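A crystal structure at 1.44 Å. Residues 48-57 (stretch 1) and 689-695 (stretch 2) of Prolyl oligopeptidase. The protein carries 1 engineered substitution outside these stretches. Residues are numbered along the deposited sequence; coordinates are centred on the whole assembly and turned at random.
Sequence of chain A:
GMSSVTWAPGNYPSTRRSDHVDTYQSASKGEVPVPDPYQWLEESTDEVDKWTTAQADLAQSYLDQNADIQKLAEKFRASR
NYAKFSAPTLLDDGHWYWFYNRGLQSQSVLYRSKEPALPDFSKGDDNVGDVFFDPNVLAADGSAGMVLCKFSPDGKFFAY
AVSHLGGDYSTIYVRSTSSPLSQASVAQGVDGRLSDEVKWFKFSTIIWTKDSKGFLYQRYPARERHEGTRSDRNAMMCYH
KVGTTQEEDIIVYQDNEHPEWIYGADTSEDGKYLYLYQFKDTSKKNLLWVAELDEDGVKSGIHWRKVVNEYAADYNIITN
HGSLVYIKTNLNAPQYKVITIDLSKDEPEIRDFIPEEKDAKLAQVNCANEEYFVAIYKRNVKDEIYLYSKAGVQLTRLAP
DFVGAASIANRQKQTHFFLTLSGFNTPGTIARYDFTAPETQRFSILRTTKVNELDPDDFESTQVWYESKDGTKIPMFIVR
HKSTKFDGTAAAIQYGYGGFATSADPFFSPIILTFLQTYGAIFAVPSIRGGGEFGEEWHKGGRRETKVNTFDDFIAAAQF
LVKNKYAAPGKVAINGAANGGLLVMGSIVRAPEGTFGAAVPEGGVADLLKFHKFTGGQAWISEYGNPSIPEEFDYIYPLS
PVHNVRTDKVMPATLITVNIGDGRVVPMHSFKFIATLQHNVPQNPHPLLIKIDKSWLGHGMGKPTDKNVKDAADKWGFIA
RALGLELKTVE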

# COMPACT_ATOMS: atom_id res chain seq x y z
N VAL A 48 26.06 12.74 10.95
CA VAL A 48 24.68 12.25 10.95
C VAL A 48 24.59 10.91 11.67
O VAL A 48 23.65 10.68 12.45
CB VAL A 48 24.12 12.20 9.53
CG1 VAL A 48 22.74 11.53 9.54
CG2 VAL A 48 24.05 13.58 8.91
N ASP A 49 25.57 10.02 11.47
CA ASP A 49 25.57 8.74 12.17
C ASP A 49 25.63 8.92 13.68
O ASP A 49 24.97 8.19 14.43
CB ASP A 49 26.76 7.90 11.72
CG ASP A 49 26.65 7.40 10.30
OD1 ASP A 49 25.57 7.40 9.69
OD2 ASP A 49 27.71 6.97 9.79
N LYS A 50 26.44 9.87 14.16
CA LYS A 50 26.50 10.12 15.59
C LYS A 50 25.15 10.60 16.10
O LYS A 50 24.70 10.20 17.18
CB LYS A 50 27.60 11.13 15.96
CG LYS A 50 29.01 10.54 15.88
CD LYS A 50 30.09 11.61 16.15
CE LYS A 50 31.50 11.05 15.88
NZ LYS A 50 32.57 12.08 16.10
N TRP A 51 24.49 11.44 15.33
CA TRP A 51 23.20 11.98 15.73
C TRP A 51 22.13 10.90 15.72
O TRP A 51 21.35 10.78 16.68
CB TRP A 51 22.82 13.14 14.84
CG TRP A 51 21.48 13.82 15.15
CD1 TRP A 51 21.26 14.86 16.01
CD2 TRP A 51 20.21 13.48 14.61
NE1 TRP A 51 19.92 15.17 16.04
CE2 TRP A 51 19.25 14.34 15.18
CE3 TRP A 51 19.79 12.52 13.71
CZ2 TRP A 51 17.90 14.26 14.85
CZ3 TRP A 51 18.45 12.44 13.40
CH2 TRP A 51 17.53 13.31 13.97
N THR A 52 22.07 10.09 14.67
CA THR A 52 21.05 9.05 14.64
C THR A 52 21.27 8.02 15.74
O THR A 52 20.29 7.52 16.31
CB THR A 52 20.96 8.35 13.27
OG1 THR A 52 22.22 7.75 12.94
CG2 THR A 52 20.58 9.32 12.18
N THR A 53 22.54 7.68 16.00
CA THR A 53 22.87 6.76 17.07
C THR A 53 22.45 7.32 18.42
O THR A 53 21.80 6.64 19.22
CB THR A 53 24.37 6.45 17.05
OG1 THR A 53 24.68 5.79 15.83
CG2 THR A 53 24.75 5.56 18.23
N ALA A 54 22.75 8.61 18.66
CA ALA A 54 22.35 9.26 19.91
C ALA A 54 20.82 9.28 20.06
O ALA A 54 20.28 9.04 21.15
CB ALA A 54 22.89 10.68 20.02
N GLN A 55 20.09 9.55 18.98
CA GLN A 55 18.64 9.59 19.09
C GLN A 55 18.08 8.20 19.33
O GLN A 55 17.19 8.01 20.17
CB GLN A 55 18.04 10.12 17.79
CG GLN A 55 18.25 11.63 17.50
CD GLN A 55 17.46 12.56 18.40
OE1 GLN A 55 16.57 12.15 19.14
NE2 GLN A 55 17.81 13.80 18.34
N ALA A 56 18.59 7.20 18.61
CA ALA A 56 18.07 5.85 18.73
C ALA A 56 18.38 5.27 20.11
O ALA A 56 17.51 4.61 20.71
CB ALA A 56 18.64 4.95 17.62
N ASP A 57 19.53 5.61 20.67
CA ASP A 57 19.90 5.18 22.02
C ASP A 57 18.99 5.83 23.04
O ASP A 57 18.54 5.16 23.99
CB ASP A 57 21.36 5.54 22.32
CG ASP A 57 22.39 4.66 21.57
OD1 ASP A 57 22.01 3.65 20.92
OD2 ASP A 57 23.60 5.04 21.63
N LEU A 689 10.78 11.63 20.64
CA LEU A 689 11.79 10.62 20.38
C LEU A 689 11.72 10.10 18.94
O LEU A 689 10.67 10.23 18.27
CB LEU A 689 11.59 9.40 21.27
CG LEU A 689 11.55 9.71 22.75
CD1 LEU A 689 11.16 8.44 23.50
CD2 LEU A 689 12.85 10.28 23.22
N ILE A 690 12.82 9.53 18.45
CA ILE A 690 12.84 8.90 17.12
C ILE A 690 13.62 7.59 17.19
O ILE A 690 14.71 7.52 17.78
CB ILE A 690 13.37 9.83 16.01
CG1 ILE A 690 13.27 9.15 14.65
CG2 ILE A 690 14.82 10.27 16.31
CD1 ILE A 690 13.49 10.15 13.51
N LYS A 691 13.04 6.56 16.56
CA LYS A 691 13.68 5.27 16.32
C LYS A 691 14.09 5.20 14.87
O LYS A 691 13.34 5.61 13.98
CB LYS A 691 12.68 4.14 16.57
CG LYS A 691 12.49 3.79 17.97
CD LYS A 691 11.46 2.64 18.09
CE LYS A 691 11.90 1.36 17.41
NZ LYS A 691 10.99 0.18 17.62
N ILE A 692 15.26 4.63 14.61
CA ILE A 692 15.87 4.61 13.29
C ILE A 692 16.37 3.20 13.04
O ILE A 692 17.41 2.80 13.60
CB ILE A 692 17.01 5.63 13.15
CG1 ILE A 692 16.49 7.03 13.51
CG2 ILE A 692 17.54 5.57 11.72
CD1 ILE A 692 17.49 8.06 13.95
N ASP A 693 15.67 2.44 12.22
CA ASP A 693 16.12 1.09 11.90
C ASP A 693 17.22 1.18 10.86
O ASP A 693 16.98 1.67 9.76
CB ASP A 693 14.94 0.26 11.40
CG ASP A 693 15.29 -1.23 11.18
OD1 ASP A 693 16.48 -1.56 10.97
OD2 ASP A 693 14.37 -2.08 11.20
N LYS A 694 18.42 0.68 11.18
CA LYS A 694 19.59 0.87 10.31
C LYS A 694 19.83 -0.29 9.35
O LYS A 694 20.80 -0.26 8.60
CB LYS A 694 20.80 1.19 11.17
CG LYS A 694 20.61 2.62 11.73
CD LYS A 694 21.74 3.12 12.55
CE LYS A 694 21.57 4.61 12.78
NZ LYS A 694 22.62 5.06 13.69
N SER A 695 18.93 -1.27 9.29
CA SER A 695 18.95 -2.26 8.22
C SER A 695 18.40 -1.60 6.98
O SER A 695 17.29 -1.05 7.00
CB SER A 695 18.12 -3.47 8.60
OG SER A 695 18.12 -4.44 7.55
O HOH W 1 15.13 9.97 20.14

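The one direct hydrogen bond between these stretches is made by a lysine that reaches to the helix from just beyond the end of the strand. Lys694 NZ donates to Thr52 OG1 at 2.8 Å. The Lys694 side chain is nearly fully extended, with chi1 m and chi2, chi3 and chi4 all t. That extension carries the ammonium group to a helix whose axis comes no closer than 6.9 Å to that of the strand.

The two segments lie more than 630 residues apart in sequence. Residues 48-57 are helical throughout, and 689-693 form a strand. Their N-to-C directions make an angle of 116°, so the helix crosses the strand obliquely. The nearest CA atoms are those of Ala56 and Lys691, 5.0 Å apart. The interface is small, burying 365 Å² with both sides summed.

The ammonium group of Lys694 sits in a cluster of oxygens. Thr53 OG1 is 3.1 Å from Lys694 NZ, but the angle is poor and this is not a hydrogen bond. Thr53 OG1 donates to Asp49 O at 2.8 Å, one turn back in the helix. Asp49 O also accepts from the backbone, with Thr53 N at 2.9 Å. Lys694 NZ lies 4.0 Å from Asp49 O. A threonine suits position 52 because its CA-to-CB bond points toward the strand and its p rotamer places OG1 within reach of the lysine. Lysine suits position 694 because its long chain can reach the helix while its charged end lies among oxygens of the helix.

Beneath this polar edge the contact is aliphatic. Ile692 points toward the helix, and its CD1 is 3.5 Å from Thr52 CB. The same CD1 lies 4.4 Å from Gln55 CB. Thr52 thus serves both chemistries, with its CB packed against isoleucine and its OG1 bonded to lysine. Ile690 adds a second patch: its CG2 is 3.5 Å from Gln55 CB. Both isoleucines are buried, as suits branched, nonpolar side chains on a strand packed against a helix. Lys691, between them, directs its CA-to-CB bond away from the helix.

Ala56 belongs to the nearest CA pair. Its CA is 3.9 Å from Ile690 O, and its small side chain points sideways. Close by, Gln55 O and Ile690 O are 3.5 Å apart. Both are acceptors, so they cannot bond to each other.

Water 1 links the two stretches here. Its oxygen lies 2.8 Å from Gln55 O and 2.8 Å from Gln55 OE1, and it accepts from Ile690 N at 2.9 Å. The m, m conformation of Gln55 brings OE1 round to the same water as its own carbonyl. Glutamine fits this buried site in two ways: its CB packs on isoleucine, and its amide end has polar partners, including others elsewhere in the structure.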